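Local atomic coordinates of salicylic acid-binding protein 2 (Nicotiana tabacum, PDB entry 1XKL), a protein that hydrolyses methyl salicylate to salicylate and methanol, releasing the active signal for systemic acquired resistance in tobacco. Residues D38-G43 with Y56-P61; E129-T134 with P153-H158; T147-G152 with S179-E184; Y204-E209 with E216-Q221. All blocks are in the same frame, centred on the assembly; numbering follows the deposited sequence.

Contact 1: residues D38-G43 with Y56-P61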
# COMPACT_ATOMS: atom_id res chain seq x y z
N ASP A 38 6.47 -30.00 -4.95
CA ASP A 38 5.52 -28.91 -4.88
C ASP A 38 4.67 -29.07 -6.12
O ASP A 38 5.20 -29.19 -7.22
CB ASP A 38 6.23 -27.56 -4.96
CG ASP A 38 6.64 -27.01 -3.61
OD1 ASP A 38 7.45 -26.06 -3.60
OD2 ASP A 38 6.16 -27.50 -2.56
N LEU A 39 3.35 -29.11 -5.97
CA LEU A 39 2.50 -29.21 -7.15
C LEU A 39 2.49 -27.82 -7.76
O LEU A 39 3.14 -26.90 -7.25
CB LEU A 39 1.08 -29.66 -6.76
CG LEU A 39 0.98 -31.12 -6.31
CD1 LEU A 39 -0.43 -31.42 -5.83
CD2 LEU A 39 1.35 -32.03 -7.46
N ALA A 40 1.77 -27.65 -8.87
CA ALA A 40 1.70 -26.35 -9.53
C ALA A 40 1.09 -25.30 -8.62
O ALA A 40 0.14 -25.57 -7.88
CB ALA A 40 0.89 -26.47 -10.82
N ALA A 41 1.65 -24.09 -8.67
CA ALA A 41 1.18 -22.96 -7.87
C ALA A 41 1.12 -23.25 -6.37
O ALA A 41 0.35 -22.62 -5.63
CB ALA A 41 -0.18 -22.49 -8.36
N SER A 42 1.94 -24.19 -5.93
CA SER A 42 1.99 -24.57 -4.52
C SER A 42 3.42 -24.47 -3.98
O SER A 42 4.39 -24.61 -4.74
CB SER A 42 1.49 -26.01 -4.35
OG SER A 42 0.25 -26.18 -5.03
N GLY A 43 3.54 -24.23 -2.68
CA GLY A 43 4.86 -24.11 -2.08
C GLY A 43 5.61 -22.94 -2.68
O GLY A 43 5.14 -21.80 -2.64
N TYR A 56 -5.10 -31.67 -14.28
CA TYR A 56 -3.88 -32.04 -14.99
C TYR A 56 -2.80 -30.96 -14.91
O TYR A 56 -1.63 -31.27 -14.71
CB TYR A 56 -4.19 -32.39 -16.45
CG TYR A 56 -3.01 -32.98 -17.18
CD1 TYR A 56 -2.02 -32.17 -17.74
CD2 TYR A 56 -2.84 -34.36 -17.27
CE1 TYR A 56 -0.90 -32.71 -18.35
CE2 TYR A 56 -1.72 -34.92 -17.87
CZ TYR A 56 -0.75 -34.08 -18.41
OH TYR A 56 0.37 -34.62 -19.00
N ASP A 57 -3.19 -29.69 -15.07
CA ASP A 57 -2.23 -28.58 -15.00
C ASP A 57 -1.64 -28.50 -13.59
O ASP A 57 -0.46 -28.18 -13.42
CB ASP A 57 -2.89 -27.23 -15.29
CG ASP A 57 -3.49 -27.14 -16.69
OD1 ASP A 57 -3.03 -27.86 -17.60
OD2 ASP A 57 -4.41 -26.31 -16.87
N TYR A 58 -2.48 -28.76 -12.60
CA TYR A 58 -2.08 -28.72 -11.20
C TYR A 58 -1.13 -29.86 -10.83
O TYR A 58 -0.23 -29.69 -10.00
CB TYR A 58 -3.34 -28.76 -10.33
CG TYR A 58 -3.12 -28.79 -8.83
CD1 TYR A 58 -2.22 -27.92 -8.21
CD2 TYR A 58 -3.85 -29.68 -8.03
CE1 TYR A 58 -2.06 -27.93 -6.82
CE2 TYR A 58 -3.71 -29.69 -6.65
CZ TYR A 58 -2.81 -28.82 -6.05
OH TYR A 58 -2.68 -28.84 -4.67
N THR A 59 -1.31 -31.00 -11.48
CA THR A 59 -0.51 -32.20 -11.23
C THR A 59 0.75 -32.31 -12.08
O THR A 59 1.55 -33.22 -11.90
CB THR A 59 -1.36 -33.47 -11.50
OG1 THR A 59 -2.64 -33.33 -10.87
CG2 THR A 59 -0.66 -34.71 -10.95
N LEU A 60 0.92 -31.36 -13.00
CA LEU A 60 2.07 -31.36 -13.88
C LEU A 60 3.40 -31.76 -13.21
O LEU A 60 4.10 -32.65 -13.70
CB LEU A 60 2.20 -29.97 -14.53
CG LEU A 60 2.99 -29.89 -15.83
CD1 LEU A 60 2.43 -30.90 -16.83
CD2 LEU A 60 2.89 -28.47 -16.39
N PRO A 61 3.75 -31.14 -12.08
CA PRO A 61 5.01 -31.50 -11.42
C PRO A 61 5.13 -33.00 -11.13
O PRO A 61 6.18 -33.60 -11.36
CB PRO A 61 5.00 -30.66 -10.15
CG PRO A 61 4.20 -29.45 -10.56
CD PRO A 61 3.06 -30.08 -11.33

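Contact 2: residues E129-T134 with P153-H158. With STH (2-amino-4H-1,3-benzoxathiin-4-ol), chain E.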
# COMPACT_ATOMS: atom_id res chain seq x y z
N GLU A 129 -20.89 -24.31 6.73
CA GLU A 129 -20.28 -23.61 7.86
C GLU A 129 -18.99 -24.27 8.33
O GLU A 129 -18.27 -23.71 9.16
CB GLU A 129 -21.25 -23.52 9.04
CG GLU A 129 -22.54 -22.79 8.72
CD GLU A 129 -23.15 -22.12 9.94
OE1 GLU A 129 -23.37 -22.81 10.96
OE2 GLU A 129 -23.41 -20.90 9.87
N ASN A 130 -18.71 -25.46 7.81
CA ASN A 130 -17.50 -26.16 8.20
C ASN A 130 -16.30 -25.44 7.57
O ASN A 130 -15.16 -25.65 7.99
CB ASN A 130 -17.53 -27.61 7.72
CG ASN A 130 -16.54 -28.50 8.46
OD1 ASN A 130 -16.66 -28.70 9.67
ND2 ASN A 130 -15.55 -29.03 7.74
N TRP A 131 -16.56 -24.60 6.57
CA TRP A 131 -15.50 -23.88 5.87
C TRP A 131 -14.96 -22.66 6.61
O TRP A 131 -13.87 -22.17 6.30
CB TRP A 131 -15.97 -23.44 4.48
CG TRP A 131 -16.21 -24.60 3.55
CD1 TRP A 131 -17.41 -25.09 3.14
CD2 TRP A 131 -15.21 -25.42 2.93
NE1 TRP A 131 -17.22 -26.18 2.31
CE2 TRP A 131 -15.88 -26.40 2.17
CE3 TRP A 131 -13.80 -25.42 2.96
CZ2 TRP A 131 -15.20 -27.38 1.44
CZ3 TRP A 131 -13.13 -26.40 2.23
CH2 TRP A 131 -13.83 -27.36 1.47
N LEU A 132 -15.72 -22.18 7.58
CA LEU A 132 -15.33 -21.02 8.37
C LEU A 132 -14.90 -19.83 7.52
O LEU A 132 -15.67 -19.33 6.70
CB LEU A 132 -14.21 -21.40 9.34
CG LEU A 132 -14.56 -22.43 10.43
CD1 LEU A 132 -13.38 -22.60 11.37
CD2 LEU A 132 -15.78 -21.98 11.19
N ASP A 133 -13.67 -19.38 7.71
CA ASP A 133 -13.18 -18.23 6.96
C ASP A 133 -12.50 -18.56 5.65
O ASP A 133 -11.72 -17.77 5.13
CB ASP A 133 -12.23 -17.42 7.83
CG ASP A 133 -11.04 -18.23 8.29
OD1 ASP A 133 -10.14 -17.65 8.93
OD2 ASP A 133 -11.01 -19.45 8.02
N THR A 134 -12.78 -19.74 5.10
CA THR A 134 -12.18 -20.14 3.83
C THR A 134 -12.75 -19.30 2.69
O THR A 134 -13.95 -19.03 2.65
CB THR A 134 -12.44 -21.62 3.54
OG1 THR A 134 -11.80 -22.42 4.54
CG2 THR A 134 -11.90 -22.00 2.17
N PRO A 153 -7.25 -18.58 8.35
CA PRO A 153 -6.61 -18.93 9.62
C PRO A 153 -7.50 -19.71 10.61
O PRO A 153 -7.02 -20.62 11.28
CB PRO A 153 -6.18 -17.57 10.17
CG PRO A 153 -7.15 -16.61 9.54
CD PRO A 153 -7.23 -17.12 8.14
N LYS A 154 -8.77 -19.33 10.69
CA LYS A 154 -9.72 -20.00 11.58
C LYS A 154 -9.91 -21.44 11.11
O LYS A 154 -9.84 -22.39 11.90
CB LYS A 154 -11.08 -19.29 11.55
CG LYS A 154 -11.04 -17.79 11.86
CD LYS A 154 -10.55 -17.54 13.28
CE LYS A 154 -10.51 -16.05 13.61
NZ LYS A 154 -11.87 -15.40 13.58
N PHE A 155 -10.13 -21.61 9.81
CA PHE A 155 -10.33 -22.93 9.23
C PHE A 155 -9.15 -23.84 9.51
O PHE A 155 -9.32 -25.02 9.83
CB PHE A 155 -10.56 -22.84 7.72
CG PHE A 155 -10.82 -24.16 7.06
CD1 PHE A 155 -9.84 -24.80 6.32
CD2 PHE A 155 -12.08 -24.77 7.17
CE1 PHE A 155 -10.09 -26.02 5.69
CE2 PHE A 155 -12.34 -25.99 6.54
CZ PHE A 155 -11.35 -26.62 5.81
N LEU A 156 -7.94 -23.29 9.40
CA LEU A 156 -6.75 -24.09 9.66
C LEU A 156 -6.67 -24.49 11.12
O LEU A 156 -6.42 -25.65 11.44
CB LEU A 156 -5.48 -23.31 9.29
CG LEU A 156 -5.20 -23.02 7.82
CD1 LEU A 156 -3.98 -22.11 7.74
CD2 LEU A 156 -4.96 -24.33 7.05
N ALA A 157 -6.87 -23.53 12.01
CA ALA A 157 -6.76 -23.79 13.45
C ALA A 157 -7.83 -24.68 14.06
O ALA A 157 -7.54 -25.46 14.96
CB ALA A 157 -6.71 -22.47 14.19
N HIS A 158 -9.07 -24.56 13.58
CA HIS A 158 -10.18 -25.32 14.13
C HIS A 158 -10.64 -26.54 13.33
O HIS A 158 -11.35 -27.39 13.86
CB HIS A 158 -11.38 -24.39 14.34
CG HIS A 158 -11.17 -23.37 15.42
ND1 HIS A 158 -10.81 -22.06 15.16
CD2 HIS A 158 -11.28 -23.47 16.77
CE1 HIS A 158 -10.71 -21.40 16.30
NE2 HIS A 158 -10.99 -22.24 17.29
C8 STH E . -8.43 -30.37 0.35
O8 STH E . -8.91 -30.39 -0.92
C1 STH E . -9.34 -30.25 1.53
C2 STH E . -8.76 -30.22 2.90
C3 STH E . -9.63 -30.10 4.02
C4 STH E . -11.04 -29.98 3.83
C5 STH E . -11.61 -29.99 2.52
C6 STH E . -10.77 -30.11 1.39
C7 STH E . -6.56 -30.82 2.06
O2 STH E . -7.37 -30.36 3.12
N7 STH E . -5.27 -30.32 2.26
S7 STH E . -7.05 -30.50 0.55

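Contact 3: residues T147-G152 with S179-E184. With STH (2-amino-4H-1,3-benzoxathiin-4-ol), chain E.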
# COMPACT_ATOMS: atom_id res chain seq x y z
N THR A 147 -13.20 -21.82 -9.97
CA THR A 147 -13.26 -21.33 -8.60
C THR A 147 -11.98 -21.65 -7.83
O THR A 147 -11.44 -22.75 -7.94
CB THR A 147 -14.46 -21.95 -7.85
OG1 THR A 147 -15.67 -21.62 -8.52
CG2 THR A 147 -14.52 -21.44 -6.41
N SER A 148 -11.49 -20.68 -7.06
CA SER A 148 -10.28 -20.89 -6.26
C SER A 148 -10.68 -21.09 -4.81
O SER A 148 -11.70 -20.56 -4.36
CB SER A 148 -9.32 -19.70 -6.39
OG SER A 148 -9.89 -18.51 -5.86
N MSE A 149 -9.88 -21.87 -4.08
CA MSE A 149 -10.14 -22.14 -2.67
C MSE A 149 -8.92 -21.72 -1.85
O MSE A 149 -7.80 -22.11 -2.17
CB MSE A 149 -10.42 -23.64 -2.47
CG MSE A 149 -10.68 -24.05 -1.03
SE MSE A 149 -11.07 -25.95 -0.86
CE MSE A 149 -9.38 -26.64 -1.49
N PHE A 150 -9.14 -20.92 -0.82
CA PHE A 150 -8.04 -20.45 0.02
C PHE A 150 -8.39 -20.55 1.49
O PHE A 150 -9.20 -19.78 2.00
CB PHE A 150 -7.70 -19.00 -0.34
CG PHE A 150 -6.50 -18.44 0.39
CD1 PHE A 150 -5.37 -19.22 0.61
CD2 PHE A 150 -6.49 -17.12 0.83
CE1 PHE A 150 -4.25 -18.69 1.26
CE2 PHE A 150 -5.37 -16.58 1.48
CZ PHE A 150 -4.25 -17.37 1.69
N PHE A 151 -7.78 -21.53 2.17
CA PHE A 151 -8.04 -21.74 3.59
C PHE A 151 -7.74 -20.48 4.39
O PHE A 151 -6.76 -19.78 4.13
CB PHE A 151 -7.19 -22.90 4.13
CG PHE A 151 -7.46 -24.22 3.47
CD1 PHE A 151 -8.72 -24.49 2.92
CD2 PHE A 151 -6.48 -25.21 3.43
CE1 PHE A 151 -8.99 -25.73 2.34
CE2 PHE A 151 -6.75 -26.45 2.85
CZ PHE A 151 -8.00 -26.71 2.31
N GLY A 152 -8.59 -20.19 5.37
CA GLY A 152 -8.39 -19.03 6.22
C GLY A 152 -7.75 -19.50 7.51
O GLY A 152 -7.70 -20.70 7.77
N SER A 179 -5.75 -22.50 -3.78
CA SER A 179 -5.69 -23.60 -4.73
C SER A 179 -7.09 -23.77 -5.33
O SER A 179 -7.79 -22.78 -5.55
CB SER A 179 -5.19 -24.90 -4.07
OG SER A 179 -6.16 -25.56 -3.29
N SER A 180 -7.51 -25.00 -5.58
CA SER A 180 -8.81 -25.23 -6.19
C SER A 180 -9.16 -26.70 -6.07
O SER A 180 -8.26 -27.53 -5.91
CB SER A 180 -8.74 -24.82 -7.68
OG SER A 180 -9.94 -25.06 -8.38
N LEU A 181 -10.44 -27.03 -6.11
CA LEU A 181 -10.86 -28.43 -6.05
C LEU A 181 -11.04 -28.88 -7.49
O LEU A 181 -11.26 -30.06 -7.75
CB LEU A 181 -12.18 -28.58 -5.29
CG LEU A 181 -12.16 -28.29 -3.79
CD1 LEU A 181 -13.55 -28.49 -3.19
CD2 LEU A 181 -11.15 -29.21 -3.12
N PHE A 182 -10.95 -27.92 -8.41
CA PHE A 182 -11.09 -28.19 -9.84
C PHE A 182 -12.40 -28.94 -10.17
O PHE A 182 -12.43 -29.80 -11.04
CB PHE A 182 -9.88 -29.00 -10.33
CG PHE A 182 -8.57 -28.27 -10.15
CD1 PHE A 182 -8.20 -27.24 -11.01
CD2 PHE A 182 -7.75 -28.57 -9.07
CE1 PHE A 182 -7.03 -26.51 -10.79
CE2 PHE A 182 -6.58 -27.84 -8.84
CZ PHE A 182 -6.22 -26.81 -9.70
N MSE A 183 -13.47 -28.58 -9.46
CA MSE A 183 -14.79 -29.18 -9.66
C MSE A 183 -15.20 -29.14 -11.12
O MSE A 183 -15.57 -30.16 -11.70
CB MSE A 183 -15.84 -28.42 -8.84
CG MSE A 183 -15.56 -28.34 -7.35
SE MSE A 183 -15.89 -29.99 -6.42
CE MSE A 183 -17.76 -29.73 -6.00
N GLU A 184 -15.13 -27.95 -11.72
CA GLU A 184 -15.51 -27.76 -13.11
C GLU A 184 -14.85 -28.77 -14.04
O GLU A 184 -15.53 -29.52 -14.74
CB GLU A 184 -15.16 -26.34 -13.57
CG GLU A 184 -15.56 -26.06 -15.01
CD GLU A 184 -17.07 -26.13 -15.22
OE1 GLU A 184 -17.50 -26.31 -16.38
OE2 GLU A 184 -17.81 -26.00 -14.23
C8 STH E . -8.43 -30.37 0.35
O8 STH E . -8.91 -30.39 -0.92
C1 STH E . -9.34 -30.25 1.53
C2 STH E . -8.76 -30.22 2.90
C3 STH E . -9.63 -30.10 4.02
C4 STH E . -11.04 -29.98 3.83
C5 STH E . -11.61 -29.99 2.52
C6 STH E . -10.77 -30.11 1.39
C7 STH E . -6.56 -30.82 2.06
O2 STH E . -7.37 -30.36 3.12
N7 STH E . -5.27 -30.32 2.26
S7 STH E . -7.05 -30.50 0.55

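Contact 4: residues Y204-E209 with E216-Q221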
# COMPACT_ATOMS: atom_id res chain seq x y z
N TYR A 204 -5.60 -46.93 2.43
CA TYR A 204 -6.16 -45.71 3.00
C TYR A 204 -5.82 -45.59 4.48
O TYR A 204 -6.13 -46.49 5.27
CB TYR A 204 -7.69 -45.67 2.80
CG TYR A 204 -8.26 -44.28 2.93
CD1 TYR A 204 -8.30 -43.64 4.16
CD2 TYR A 204 -8.71 -43.58 1.81
CE1 TYR A 204 -8.78 -42.34 4.28
CE2 TYR A 204 -9.19 -42.27 1.91
CZ TYR A 204 -9.22 -41.66 3.15
OH TYR A 204 -9.70 -40.38 3.28
N ILE A 205 -5.16 -44.50 4.85
CA ILE A 205 -4.81 -44.27 6.25
C ILE A 205 -5.81 -43.27 6.79
O ILE A 205 -5.87 -42.12 6.36
CB ILE A 205 -3.36 -43.71 6.43
CG1 ILE A 205 -2.34 -44.68 5.83
CG2 ILE A 205 -3.05 -43.52 7.90
CD1 ILE A 205 -0.88 -44.27 6.04
N VAL A 206 -6.63 -43.74 7.72
CA VAL A 206 -7.67 -42.93 8.34
C VAL A 206 -7.16 -42.17 9.56
O VAL A 206 -6.46 -42.73 10.40
CB VAL A 206 -8.85 -43.81 8.82
CG1 VAL A 206 -9.87 -42.94 9.55
CG2 VAL A 206 -9.48 -44.52 7.64
N CYS A 207 -7.55 -40.90 9.65
CA CYS A 207 -7.18 -40.05 10.77
C CYS A 207 -8.47 -39.78 11.55
O CYS A 207 -9.24 -38.87 11.23
CB CYS A 207 -6.53 -38.76 10.26
SG CYS A 207 -4.99 -39.06 9.35
N THR A 208 -8.69 -40.62 12.57
CA THR A 208 -9.89 -40.58 13.42
C THR A 208 -10.32 -39.22 13.94
O THR A 208 -11.52 -38.99 14.12
CB THR A 208 -9.75 -41.54 14.65
OG1 THR A 208 -8.86 -40.96 15.62
CG2 THR A 208 -9.20 -42.89 14.22
N GLU A 209 -9.38 -38.32 14.18
CA GLU A 209 -9.75 -37.01 14.71
C GLU A 209 -9.81 -35.91 13.66
O GLU A 209 -9.89 -34.73 14.00
CB GLU A 209 -8.78 -36.62 15.82
CG GLU A 209 -8.75 -37.62 16.95
CD GLU A 209 -10.12 -37.82 17.57
OE1 GLU A 209 -10.73 -36.81 17.98
OE2 GLU A 209 -10.58 -38.98 17.63
N GLU A 216 -15.91 -40.12 9.25
CA GLU A 216 -17.07 -40.72 8.61
C GLU A 216 -16.96 -40.72 7.09
O GLU A 216 -17.26 -41.73 6.45
CB GLU A 216 -18.36 -40.01 9.06
CG GLU A 216 -18.30 -38.48 9.07
CD GLU A 216 -17.92 -37.91 10.43
OE1 GLU A 216 -16.86 -38.31 10.97
OE2 GLU A 216 -18.68 -37.06 10.96
N PHE A 217 -16.53 -39.60 6.51
CA PHE A 217 -16.41 -39.53 5.06
C PHE A 217 -15.23 -40.37 4.59
O PHE A 217 -15.24 -40.92 3.49
CB PHE A 217 -16.24 -38.09 4.58
CG PHE A 217 -16.20 -37.97 3.08
CD1 PHE A 217 -17.37 -38.09 2.33
CD2 PHE A 217 -14.99 -37.82 2.42
CE1 PHE A 217 -17.32 -38.06 0.94
CE2 PHE A 217 -14.94 -37.79 1.04
CZ PHE A 217 -16.10 -37.91 0.29
N GLN A 218 -14.19 -40.44 5.42
CA GLN A 218 -13.03 -41.24 5.07
C GLN A 218 -13.47 -42.71 5.01
O GLN A 218 -13.16 -43.41 4.05
CB GLN A 218 -11.93 -41.05 6.12
CG GLN A 218 -11.27 -39.67 6.12
CD GLN A 218 -10.16 -39.57 7.14
OE1 GLN A 218 -9.33 -40.47 7.25
NE2 GLN A 218 -10.13 -38.48 7.89
N ARG A 219 -14.21 -43.16 6.02
CA ARG A 219 -14.68 -44.55 6.04
C ARG A 219 -15.70 -44.75 4.92
O ARG A 219 -15.85 -45.85 4.40
CB ARG A 219 -15.30 -44.89 7.40
CG ARG A 219 -14.51 -44.36 8.58
CD ARG A 219 -14.30 -45.41 9.67
NE ARG A 219 -13.19 -46.32 9.37
CZ ARG A 219 -12.10 -46.44 10.12
NH1 ARG A 219 -11.15 -47.29 9.77
NH2 ARG A 219 -11.96 -45.71 11.22
N TRP A 220 -16.40 -43.68 4.56
CA TRP A 220 -17.39 -43.76 3.50
C TRP A 220 -16.70 -44.10 2.18
O TRP A 220 -17.20 -44.91 1.41
CB TRP A 220 -18.12 -42.43 3.34
CG TRP A 220 -19.18 -42.48 2.30
CD1 TRP A 220 -20.48 -42.89 2.45
CD2 TRP A 220 -19.01 -42.21 0.90
NE1 TRP A 220 -21.12 -42.89 1.24
CE2 TRP A 220 -20.25 -42.47 0.27
CE3 TRP A 220 -17.94 -41.76 0.12
CZ2 TRP A 220 -20.44 -42.31 -1.10
CZ3 TRP A 220 -18.13 -41.60 -1.25
CH2 TRP A 220 -19.37 -41.88 -1.85
N GLN A 221 -15.56 -43.48 1.93
CA GLN A 221 -14.82 -43.74 0.70
C GLN A 221 -14.25 -45.15 0.68
O GLN A 221 -14.22 -45.80 -0.36
CB GLN A 221 -13.67 -42.76 0.54
CG GLN A 221 -14.08 -41.30 0.54
CD GLN A 221 -12.88 -40.40 0.36
OE1 GLN A 221 -12.44 -40.17 -0.76
NE2 GLN A 221 -12.35 -39.91 1.46

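Contact 1: residues D38-G43 with Y56-P61
Tyr58 sets CG anti to its backbone N (chi1 177°), which swings the ring from helix 55-67 against the loop 38-43, while Leu39 places CG anti to its carbonyl carbon (chi1 -71°) and reaches over that ring. The pair belongs to the alpha/beta-hydrolase core, where the loop leaving strand 33-36 makes a type II beta turn from Leu39 to Ser42 and docks on the following helix. Leu39 CD1 lies over one ring face, a CH-pi contact 4.0 Å from the centroid, and the two side chains cross at about a right angle. The ring edge meets Ala40 O and Ser42 OG, both near its plane. Ser42 OG also donates to Ala40 O (2.9 Å) from above the carbonyl plane, so the turn's polar groups gather along this edge. One backbone bond joins the segments: Ala40 N gives its hydrogen to Tyr58 O at 3.1 Å, nearly straight at 164° and on a carbonyl lone pair. Pro61 has no N-H to give to Asp57 O, one turn back, and the helix is kinked there; Ala40 CB points at the helix and sits 3.4 Å from that Asp57 O. The Phe182 ring meets the Tyr58 ring, and Asn86 of helix 83-93 touches both Leu39 and Tyr58. The Pro61 ring lies alongside the turn's entry, with its CB 3.3 Å from Asp38 O and its CG 3.5 Å from Ala40 N.

Contact 2: residues E129-T134 with P153-H158
The ligand pocket takes part of its wall from this contact, in which two overlapping beta turns, type I from Glu129 to Leu132 and type II' from Trp131 to Thr134, meet the first turn of helix 153-160. Asp133 carries the polar half: its carboxylate accepts two backbone hydrogens of that turn, Lys154 N to OD1 at 2.8 Å and Phe155 N to OD2 at 2.9 Å, both from above the carboxylate plane. These two bonds fix the rotation of the group and would place its negative charge favourably at the helix N-terminus. Phe155, with CG anti to its backbone N (chi1 -178°), supplies the ring that the turns wrap. Thr134 OG1 stands 3.2 Å above one ring face, offset toward the rim, and its hydroxyl donates to Trp131 O at 2.7 Å. Asn130 O meets the ring edge in plane, and Leu132 CB packs 4.2 Å from Phe155 CB. Trp131 and Phe155 lie side by side, nearly parallel (20°) but strongly offset, with little overlap; their tips reach the bound STH, Trp131 CH2 3.6 Å from C5 and Phe155 CZ 3.9 Å from C4. The Phe151 ring meets that of Phe155, while Trp131 is flanked by helix 117-124 and by Met149 of strand 147-150.

Contact 3: residues T147-G152 with S179-E184
A single antiparallel beta bridge, in the wall of the ligand pocket, ties strand 147-150 to the chain entering helix 183-188. Met149 and Ser179 form a hydrogen-bonded pair: Ser179 N gives its hydrogen to Met149 O at 2.6 Å, almost straight and in the carbonyl plane, while Met149 N reaches Ser179 O at 2.7 Å from well above that carbonyl's plane. Ser180 extends the grip. With OG anti to its backbone N (chi1 177°), its hydroxyl donates to Thr147 O at 2.8 Å, nearly along the C=O axis, and accepts from Phe182 N at 3.0 Å, closing an ST turn. Ser180 CB sits over the centre of one face of the Phe182 ring. Strand 147-150 also pairs with strand 135-138 in a small antiparallel sheet, apart from the parallel core sheet of this alpha/beta hydrolase; there the backbones of Ser148 and Leu137 and of Phe150 and Gln135 are hydrogen-bonded, and Ser148 OG also bonds to Leu137 O. Met149, a selenomethionine, runs extended to SE and then bends (chi3 63°), bringing CE to 3.5 Å from Leu181 CD2. Both methyls face the bound STH: Leu181 CD2 is 3.4 Å and Met149 CE 3.8 Å from its O8. Farther along, Phe151 brings CZ to 3.6 Å from STH C2.

Contact 4: residues Y204-E209 with E216-Q221
The Tyr204 ring has Gln218 O over one face and Gln218 OE1 at its edge, in plane, while the guanidinium of Arg219 carries Val206 CG2 on one face, 3.9 Å above the plane and toward the rim. Tyr204 and Gln218 cross at about a right angle, ring and amide planes 37° apart; the hydroxyl end passes across the aliphatic part of the glutamine, with Tyr204 OH 3.3 Å from Gln218 CG. Gln218 is extended beyond CG and lays its amide against the backbone of Cys207. Its OE1 accepts from Cys207 N at 3.0 Å, in the carbonyl plane and on a lone pair, and its NE2 makes a weak bond to Cys207 O; the stronger partner of NE2 is Ile213 O. A helix side chain thus engages both backbone polar groups of one residue. This is the first half of a beta-alpha-beta crossover of the alpha/beta-hydrolase sheet, from strand 202-207 through helix 215-225 to strand 229-233. The strand and helix segments run nearly antiparallel, at 161°, with axes 8.6 Å apart. Between strand and helix comes Asp210, the charge-relay acid, and the Gln218 side chain touches it. Tyr204 OH and Gln221 NE2 both bond to Ala106 O, and Gln221 OE1 takes the N-H of Met108. Arg219 bends at chi2 and chi3 to return toward Val206; its NH2 forms salt bridges with Glu215 of the same helix and Glu232 of strand 229-233, and lies 3.9 Å from Val206 CG1.

Overall arrangement
Contacts 2 and 3 form a continuous wall beside the bound STH: their centres are about 14 Å apart, their segments alternate along the chain, and Trp131 CZ3 packs 3.7 Å from Met149 SE. Contact 1 joins contact 3 through Tyr58 CD2 and Phe182 CE2, 3.4 Å apart, and sets Tyr58 about 8 Å, side chain to side chain, from the nucleophile Ser81. Contact 4 stands apart, its centre about 25 Å from that of contact 1 across the chain's centre and its nearest atoms about 7 Å from contact 2. It borders the charge relay instead: the Gln218 side chain is about 3 Å from that of Asp210, about 6 Å from that of His238 and about 9 Å from STH.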